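Local coordinates for protein glutathione synthetase-like effector 30 (Gpa-GSS30-apo) (Globodera pallida, PDB 5OET) that probably acts as an effector of a plant-parasitic nematode, apparently arisen by neofunctionalization of a housekeeping enzyme that joins glycine to gamma-glutamylcysteine at the cost of ATP, at residues Q224-A229 / T266-S271; I247-G252 / L260-I265. One frame throughout, in Å; residues are numbered along the deposited sequence.

Contact 1. Residues Q224-A229 / T266-S271; sequences QTDTMA and THQLES
Thr227 OG1 donates the one hydrogen bond of this helix-helix contact to the side-chain carbonyl of Gln268, with OG1 and OE1 2.9 Å apart. The hydroxyl approaches from above the amide plane, 47° out of it. Gln268 carries the contact from its own helix: its chain bends at chi2 (-58°), which brings the amide round beside Asp226 and Thr227.

Asp226 supplies the stacked side of the contact. Its carboxylate lies over the amide of Gln268, the two planes 25° apart, and its CG lies 3.5 Å from Gln268 CG. Nearer the backbone, Gln268 CB rests 4.0 Å from the carbonyl O of Asp226. The contact thus joins the first turn of helix 225-240, whose N-cap is Gln224, to the last turns of helix 259-270, where the closest CA atoms, those of Thr227 and Gln268, are 5.5 Å apart.

Within the first helix, the backbone N of Thr227 gives a bent bond to Asp226 OD1 and so limits the turning of the carboxylate; at the other helix Ser271 OG bonds to the backbone O of Gln268. Asp226 OD2 also has a long, weak ion pair with Arg199. Beyond the contact, Glu270 forms a salt bridge to Arg206 of the second subunit.

Contact 2. Residues I247-G252 / L260-I265; sequences ILFLHG and LESRQI
Ser262 projects from helix 260-265 toward the strand and meets two rings there, those of Phe249 and His251. Its hydroxyl lies at the edge of the imidazole, near the ring plane, with OG 3.0 Å from His251 NE2; Ser262 CB sits at the same edge, 3.3 Å from NE2. Phe249 approaches by the CD2-CE2 side of its ring. CD2 is 3.8 Å from Ser262 CB, and the serine hydroxyl lies at the ring edge in its plane. CE2 is 3.7 Å from the carbonyl O of Ser262, which meets the ring obliquely.

Alternation along strand 247-251 directs Phe249 and His251 to the helix side, while Leu250 between them points away and touches Ile282 of the adjoining strand. Chi1 of Ser262 (-78°) sets OG beside its own backbone N and opposite the carbonyl carbon, within reach of the preceding turn, where Leu258 O is a weak hydrogen-bond partner. The stronger partner of this hydroxyl is Arg314 NE, and Arg314 also packs on His251. Phe249 is held from beyond the contact by a stack with Phe281 and by Phe312, whose ring stands at about 90° to it; Leu233 of helix 225-240 touches it too.

Strand 246-251, helix 259-270 and strand 279-283 form a beta-alpha-beta unit with parallel strands, and this contact seats the helix on the first strand. On the outer side of the helix, Arg263 makes a salt bridge with Asp56 of the second subunit.

Since NE of arginine can only donate, Ser262 OG serves Arg314 as an acceptor; Arg314 also brings a positive charge that may lower the tendency of His251 to be protonated, though Glu261 lies against Arg314 as well.

Overall arrangement
Both contacts use helix 259-270, contact 2 on its N-terminal half and contact 1 on its C-terminal part. Contact 2 is buried, between the helix and strand 246-251, and brings aromatic rings to a serine. Contact 1 is only partly buried, between two helices, and depends on an amide, a carboxylate and a hydroxyl. Their centres are about 12 Å apart, and they touch directly: Thr266 CG2 packs 3.6 Å from Phe249 CZ, and Ala229 CB lies 4.1 Å from Ile265 CG1. Helix 225-240 leads in sequence to strand 246-251, so the two contacts hold successive elements against one helix. The second subunit reaches this helix at both contacts.

Contact 1. Residues Q224-A229 / T266-S271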
ATOM      1  N   GLN A 224      -7.325 -14.833  -0.439  1.00 57.50           N
ATOM      2  CA  GLN A 224      -8.086 -13.621  -0.133  1.00 58.11           C
ATOM      3  C   GLN A 224      -8.501 -13.667   1.352  1.00 55.08           C
ATOM      4  O   GLN A 224      -9.672 -13.786   1.684  1.00 55.91           O
ATOM      5  CB  GLN A 224      -9.295 -13.464  -1.067  1.00 62.12           C
ATOM      6  CG  GLN A 224      -9.047 -13.746  -2.549  1.00 65.39           C
ATOM      7  CD  GLN A 224      -9.555 -15.118  -2.991  1.00 70.50           C
ATOM      8  OE1 GLN A 224     -10.773 -15.379  -2.987  1.00 73.93           O
ATOM      9  NE2 GLN A 224      -8.612 -16.015  -3.356  1.00 71.56           N
ATOM     10  N   THR A 225      -7.518 -13.585   2.241  1.00 51.03           N
ATOM     11  CA  THR A 225      -7.753 -13.717   3.678  1.00 49.64           C
ATOM     12  C   THR A 225      -8.285 -12.421   4.297  1.00 48.05           C
ATOM     13  O   THR A 225      -9.027 -12.472   5.287  1.00 47.05           O
ATOM     14  CB  THR A 225      -6.487 -14.216   4.403  1.00 50.25           C
ATOM     15  OG1 THR A 225      -6.301 -15.591   4.096  1.00 50.78           O
ATOM     16  CG2 THR A 225      -6.611 -14.121   5.901  1.00 50.19           C
ATOM     17  N   ASP A 226      -7.909 -11.269   3.738  1.00 46.91           N
ATOM     18  CA  ASP A 226      -8.570  -9.999   4.131  1.00 46.91           C
ATOM     19  C   ASP A 226     -10.081 -10.051   3.856  1.00 45.51           C
ATOM     20  O   ASP A 226     -10.879  -9.693   4.717  1.00 44.32           O
ATOM     21  CB  ASP A 226      -7.909  -8.734   3.512  1.00 46.69           C
ATOM     22  CG  ASP A 226      -7.770  -8.781   1.987  1.00 46.85           C
ATOM     23  OD1 ASP A 226      -8.149  -9.797   1.331  1.00 47.30           O
ATOM     24  OD2 ASP A 226      -7.237  -7.772   1.454  1.00 46.09           O
ATOM     25  N   THR A 227     -10.446 -10.550   2.679  1.00 44.36           N
ATOM     26  CA  THR A 227     -11.834 -10.795   2.314  1.00 45.44           C
ATOM     27  C   THR A 227     -12.517 -11.798   3.245  1.00 45.13           C
ATOM     28  O   THR A 227     -13.648 -11.581   3.653  1.00 43.73           O
ATOM     29  CB  THR A 227     -11.911 -11.299   0.860  1.00 47.48           C
ATOM     30  OG1 THR A 227     -11.443 -10.257   0.004  1.00 49.97           O
ATOM     31  CG2 THR A 227     -13.328 -11.708   0.441  1.00 48.66           C
ATOM     32  N   MET A 228     -11.825 -12.896   3.554  1.00 44.78           N
ATOM     33  CA  MET A 228     -12.355 -13.941   4.424  1.00 44.71           C
ATOM     34  C   MET A 228     -12.847 -13.369   5.744  1.00 44.98           C
ATOM     35  O   MET A 228     -13.959 -13.688   6.199  1.00 44.91           O
ATOM     36  CB  MET A 228     -11.256 -14.960   4.731  1.00 44.60           C
ATOM     37  CG  MET A 228     -11.624 -16.004   5.777  1.00 45.72           C
ATOM     38  SD  MET A 228     -10.228 -16.667   6.691  1.00 46.76           S
ATOM     39  CE  MET A 228      -9.723 -15.293   7.710  1.00 45.10           C
ATOM     40  N   ALA A 229     -11.974 -12.574   6.375  1.00 43.47           N
ATOM     41  CA  ALA A 229     -12.274 -11.918   7.642  1.00 43.20           C
ATOM     42  C   ALA A 229     -13.476 -10.969   7.488  1.00 43.25           C
ATOM     43  O   ALA A 229     -14.406 -11.017   8.277  1.00 43.96           O
ATOM     44  CB  ALA A 229     -11.049 -11.169   8.157  1.00 42.25           C
ATOM     45  N   THR A 266     -11.400  -3.683   6.775  1.00 40.11           N
ATOM     46  CA  THR A 266     -12.510  -2.782   6.501  1.00 40.63           C
ATOM     47  C   THR A 266     -12.532  -2.323   5.057  1.00 40.98           C
ATOM     48  O   THR A 266     -13.599  -2.028   4.535  1.00 42.60           O
ATOM     49  CB  THR A 266     -12.515  -1.516   7.391  1.00 40.84           C
ATOM     50  OG1 THR A 266     -11.394  -0.680   7.064  1.00 39.87           O
ATOM     51  CG2 THR A 266     -12.500  -1.887   8.872  1.00 40.86           C
ATOM     52  N   HIS A 267     -11.376  -2.254   4.407  1.00 41.28           N
ATOM     53  CA  HIS A 267     -11.345  -1.886   2.983  1.00 41.46           C
ATOM     54  C   HIS A 267     -12.029  -2.983   2.172  1.00 42.08           C
ATOM     55  O   HIS A 267     -12.689  -2.686   1.190  1.00 42.58           O
ATOM     56  CB  HIS A 267      -9.939  -1.621   2.458  1.00 40.38           C
ATOM     57  CG  HIS A 267      -9.175  -0.607   3.246  1.00 41.32           C
ATOM     58  ND1 HIS A 267      -7.795  -0.586   3.293  1.00 43.01           N
ATOM     59  CD2 HIS A 267      -9.593   0.398   4.048  1.00 41.45           C
ATOM     60  CE1 HIS A 267      -7.397   0.398   4.081  1.00 42.93           C
ATOM     61  NE2 HIS A 267      -8.470   1.006   4.556  1.00 42.23           N
ATOM     62  N   GLN A 268     -11.911  -4.234   2.610  1.00 42.53           N
ATOM     63  CA  GLN A 268     -12.655  -5.324   1.977  1.00 44.24           C
ATOM     64  C   GLN A 268     -14.143  -5.349   2.345  1.00 45.67           C
ATOM     65  O   GLN A 268     -14.978  -5.669   1.509  1.00 45.94           O
ATOM     66  CB  GLN A 268     -12.004  -6.678   2.272  1.00 43.86           C
ATOM     67  CG  GLN A 268     -10.671  -6.887   1.564  1.00 44.07           C
ATOM     68  CD  GLN A 268     -10.791  -6.761   0.062  1.00 45.17           C
ATOM     69  OE1 GLN A 268     -11.613  -7.433  -0.565  1.00 47.12           O
ATOM     70  NE2 GLN A 268     -10.002  -5.867  -0.522  1.00 45.26           N
ATOM     71  N   LEU A 269     -14.465  -5.033   3.592  1.00 47.61           N
ATOM     72  CA  LEU A 269     -15.859  -5.009   4.072  1.00 49.76           C
ATOM     73  C   LEU A 269     -16.721  -4.002   3.302  1.00 52.25           C
ATOM     74  O   LEU A 269     -17.860  -4.294   2.979  1.00 50.99           O
ATOM     75  CB  LEU A 269     -15.897  -4.697   5.565  1.00 49.94           C
ATOM     76  CG  LEU A 269     -17.224  -4.772   6.307  1.00 51.08           C
ATOM     77  CD1 LEU A 269     -17.846  -6.152   6.190  1.00 52.13           C
ATOM     78  CD2 LEU A 269     -17.034  -4.434   7.783  1.00 50.57           C
ATOM     79  N   GLU A 270     -16.151  -2.833   2.999  1.00 54.65           N
ATOM     80  CA  GLU A 270     -16.788  -1.810   2.153  1.00 56.05           C
ATOM     81  C   GLU A 270     -17.206  -2.295   0.771  1.00 60.39           C
ATOM     82  O   GLU A 270     -18.290  -2.003   0.314  1.00 66.12           O
ATOM     83  CB  GLU A 270     -15.817  -0.656   1.933  1.00 55.13           C
ATOM     84  CG  GLU A 270     -15.583   0.207   3.160  1.00 54.92           C
ATOM     85  CD  GLU A 270     -14.308   1.018   3.082  1.00 53.16           C
ATOM     86  OE1 GLU A 270     -13.775   1.214   1.969  1.00 53.55           O
ATOM     87  OE2 GLU A 270     -13.847   1.489   4.139  1.00 51.66           O
ATOM     88  N   SER A 271     -16.324  -3.004   0.088  1.00 63.87           N
ATOM     89  CA  SER A 271     -16.591  -3.452  -1.276  1.00 67.32           C
ATOM     90  C   SER A 271     -17.387  -4.776  -1.378  1.00 68.84           C
ATOM     91  O   SER A 271     -17.621  -5.247  -2.479  1.00 69.46           O
ATOM     92  CB  SER A 271     -15.264  -3.594  -2.010  1.00 68.68           C
ATOM     93  OG  SER A 271     -14.503  -4.632  -1.415  1.00 69.09           O
TER

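Contact 2. Residues I247-G252 / L260-I265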
ATOM      1  N   ILE A 247     -19.743  -2.095  14.171  1.00 43.75           N
ATOM      2  CA  ILE A 247     -18.736  -3.072  14.496  1.00 42.62           C
ATOM      3  C   ILE A 247     -17.565  -2.355  15.192  1.00 42.57           C
ATOM      4  O   ILE A 247     -17.022  -1.377  14.666  1.00 41.88           O
ATOM      5  CB  ILE A 247     -18.265  -3.774  13.224  1.00 41.42           C
ATOM      6  CG1 ILE A 247     -19.394  -4.632  12.661  1.00 41.60           C
ATOM      7  CG2 ILE A 247     -17.061  -4.642  13.526  1.00 41.33           C
ATOM      8  CD1 ILE A 247     -19.145  -5.065  11.237  1.00 41.49           C
ATOM      9  N   LEU A 248     -17.170  -2.857  16.362  1.00 41.85           N
ATOM     10  CA  LEU A 248     -16.133  -2.226  17.152  1.00 41.87           C
ATOM     11  C   LEU A 248     -14.808  -2.914  16.900  1.00 41.92           C
ATOM     12  O   LEU A 248     -14.717  -4.145  17.010  1.00 41.87           O
ATOM     13  CB  LEU A 248     -16.485  -2.314  18.622  1.00 43.16           C
ATOM     14  CG  LEU A 248     -15.774  -1.368  19.588  1.00 43.58           C
ATOM     15  CD1 LEU A 248     -16.096   0.085  19.258  1.00 43.89           C
ATOM     16  CD2 LEU A 248     -16.216  -1.699  21.014  1.00 44.68           C
ATOM     17  N   PHE A 249     -13.796  -2.123  16.525  1.00 41.26           N
ATOM     18  CA  PHE A 249     -12.424  -2.605  16.420  1.00 40.42           C
ATOM     19  C   PHE A 249     -11.727  -2.079  17.663  1.00 42.07           C
ATOM     20  O   PHE A 249     -11.548  -0.841  17.822  1.00 43.44           O
ATOM     21  CB  PHE A 249     -11.743  -2.117  15.142  1.00 39.42           C
ATOM     22  CG  PHE A 249     -12.187  -2.847  13.911  1.00 38.33           C
ATOM     23  CD1 PHE A 249     -13.471  -2.692  13.415  1.00 38.89           C
ATOM     24  CD2 PHE A 249     -11.342  -3.697  13.255  1.00 38.50           C
ATOM     25  CE1 PHE A 249     -13.901  -3.364  12.272  1.00 38.49           C
ATOM     26  CE2 PHE A 249     -11.764  -4.371  12.096  1.00 38.97           C
ATOM     27  CZ  PHE A 249     -13.057  -4.213  11.615  1.00 38.02           C
ATOM     28  N   LEU A 250     -11.373  -3.014  18.546  1.00 42.00           N
ATOM     29  CA  LEU A 250     -10.729  -2.702  19.805  1.00 43.78           C
ATOM     30  C   LEU A 250      -9.229  -2.974  19.689  1.00 44.28           C
ATOM     31  O   LEU A 250      -8.821  -4.107  19.455  1.00 42.35           O
ATOM     32  CB  LEU A 250     -11.356  -3.564  20.892  1.00 45.04           C
ATOM     33  CG  LEU A 250     -11.330  -3.091  22.338  1.00 46.32           C
ATOM     34  CD1 LEU A 250     -11.905  -1.695  22.478  1.00 48.16           C
ATOM     35  CD2 LEU A 250     -12.131  -4.068  23.171  1.00 47.08           C
ATOM     36  N   HIS A 251      -8.422  -1.918  19.831  1.00 45.14           N
ATOM     37  CA  HIS A 251      -6.958  -2.010  19.697  1.00 44.71           C
ATOM     38  C   HIS A 251      -6.280  -1.654  21.006  1.00 46.34           C
ATOM     39  O   HIS A 251      -6.893  -1.084  21.883  1.00 46.03           O
ATOM     40  CB  HIS A 251      -6.476  -1.088  18.574  1.00 42.45           C
ATOM     41  CG  HIS A 251      -6.795  -1.608  17.217  1.00 40.52           C
ATOM     42  ND1 HIS A 251      -5.883  -2.316  16.484  1.00 40.74           N
ATOM     43  CD2 HIS A 251      -7.938  -1.598  16.490  1.00 40.59           C
ATOM     44  CE1 HIS A 251      -6.435  -2.696  15.346  1.00 39.92           C
ATOM     45  NE2 HIS A 251      -7.694  -2.312  15.342  1.00 39.53           N
ATOM     46  N   GLY A 252      -5.011  -2.031  21.120  1.00 48.64           N
ATOM     47  CA  GLY A 252      -4.188  -1.706  22.271  1.00 50.48           C
ATOM     48  C   GLY A 252      -3.728  -0.270  22.249  1.00 52.81           C
ATOM     49  O   GLY A 252      -3.533   0.314  23.301  1.00 57.11           O
ATOM     50  N   LEU A 260      -3.120  -1.569  10.954  1.00 38.93           N
ATOM     51  CA  LEU A 260      -3.240  -1.570   9.492  1.00 40.02           C
ATOM     52  C   LEU A 260      -3.816  -2.838   8.913  1.00 40.40           C
ATOM     53  O   LEU A 260      -4.421  -2.781   7.868  1.00 39.91           O
ATOM     54  CB  LEU A 260      -1.903  -1.272   8.794  1.00 39.41           C
ATOM     55  CG  LEU A 260      -1.389   0.122   9.081  1.00 40.35           C
ATOM     56  CD1 LEU A 260      -0.059   0.332   8.393  1.00 41.18           C
ATOM     57  CD2 LEU A 260      -2.390   1.191   8.651  1.00 41.42           C
ATOM     58  N   GLU A 261      -3.617  -3.972   9.561  1.00 42.73           N
ATOM     59  CA  GLU A 261      -4.285  -5.186   9.129  1.00 44.80           C
ATOM     60  C   GLU A 261      -5.775  -5.011   9.385  1.00 43.15           C
ATOM     61  O   GLU A 261      -6.590  -5.385   8.555  1.00 45.15           O
ATOM     62  CB  GLU A 261      -3.748  -6.420   9.869  1.00 48.64           C
ATOM     63  CG  GLU A 261      -2.272  -6.746   9.601  1.00 52.45           C
ATOM     64  CD  GLU A 261      -1.692  -7.732  10.617  1.00 57.16           C
ATOM     65  OE1 GLU A 261      -2.096  -8.903  10.555  1.00 61.82           O
ATOM     66  OE2 GLU A 261      -0.845  -7.376  11.485  1.00 60.70           O
ATOM     67  N   SER A 262      -6.124  -4.444  10.535  1.00 42.29           N
ATOM     68  CA  SER A 262      -7.532  -4.136  10.888  1.00 41.60           C
ATOM     69  C   SER A 262      -8.200  -3.204   9.867  1.00 41.15           C
ATOM     70  O   SER A 262      -9.336  -3.441   9.466  1.00 41.96           O
ATOM     71  CB  SER A 262      -7.649  -3.525  12.299  1.00 41.12           C
ATOM     72  OG  SER A 262      -7.542  -4.506  13.325  1.00 40.38           O
ATOM     73  N   ARG A 263      -7.482  -2.171   9.440  1.00 38.83           N
ATOM     74  CA  ARG A 263      -8.003  -1.211   8.485  1.00 37.32           C
ATOM     75  C   ARG A 263      -8.197  -1.826   7.136  1.00 36.45           C
ATOM     76  O   ARG A 263      -9.129  -1.479   6.417  1.00 36.87           O
ATOM     77  CB  ARG A 263      -7.058  -0.033   8.355  1.00 37.66           C
ATOM     78  CG  ARG A 263      -6.972   0.818   9.613  1.00 37.79           C
ATOM     79  CD  ARG A 263      -8.144   1.740   9.703  1.00 38.82           C
ATOM     80  NE  ARG A 263      -7.969   2.718  10.761  1.00 40.42           N
ATOM     81  CZ  ARG A 263      -8.939   3.492  11.244  1.00 41.19           C
ATOM     82  NH1 ARG A 263     -10.183   3.402  10.779  1.00 40.88           N
ATOM     83  NH2 ARG A 263      -8.656   4.363  12.212  1.00 42.89           N
ATOM     84  N   GLN A 264      -7.305  -2.731   6.787  1.00 35.92           N
ATOM     85  CA  GLN A 264      -7.364  -3.442   5.505  1.00 35.97           C
ATOM     86  C   GLN A 264      -8.509  -4.411   5.441  1.00 36.09           C
ATOM     87  O   GLN A 264      -9.016  -4.671   4.355  1.00 36.76           O
ATOM     88  CB  GLN A 264      -6.032  -4.164   5.206  1.00 35.41           C
ATOM     89  CG  GLN A 264      -4.938  -3.209   4.760  1.00 34.64           C
ATOM     90  CD  GLN A 264      -3.536  -3.731   4.943  1.00 35.42           C
ATOM     91  OE1 GLN A 264      -2.578  -2.971   4.834  1.00 35.59           O
ATOM     92  NE2 GLN A 264      -3.393  -5.026   5.203  1.00 36.63           N
ATOM     93  N   ILE A 265      -8.921  -4.942   6.589  1.00 37.42           N
ATOM     94  CA  ILE A 265     -10.137  -5.765   6.646  1.00 38.92           C
ATOM     95  C   ILE A 265     -11.325  -4.910   6.244  1.00 40.41           C
ATOM     96  O   ILE A 265     -12.138  -5.358   5.439  1.00 42.40           O
ATOM     97  CB  ILE A 265     -10.356  -6.448   8.024  1.00 38.45           C
ATOM     98  CG1 ILE A 265      -9.296  -7.516   8.241  1.00 39.26           C
ATOM     99  CG2 ILE A 265     -11.698  -7.136   8.091  1.00 38.01           C
ATOM    100  CD1 ILE A 265      -9.059  -7.883   9.678  1.00 40.02           C
TER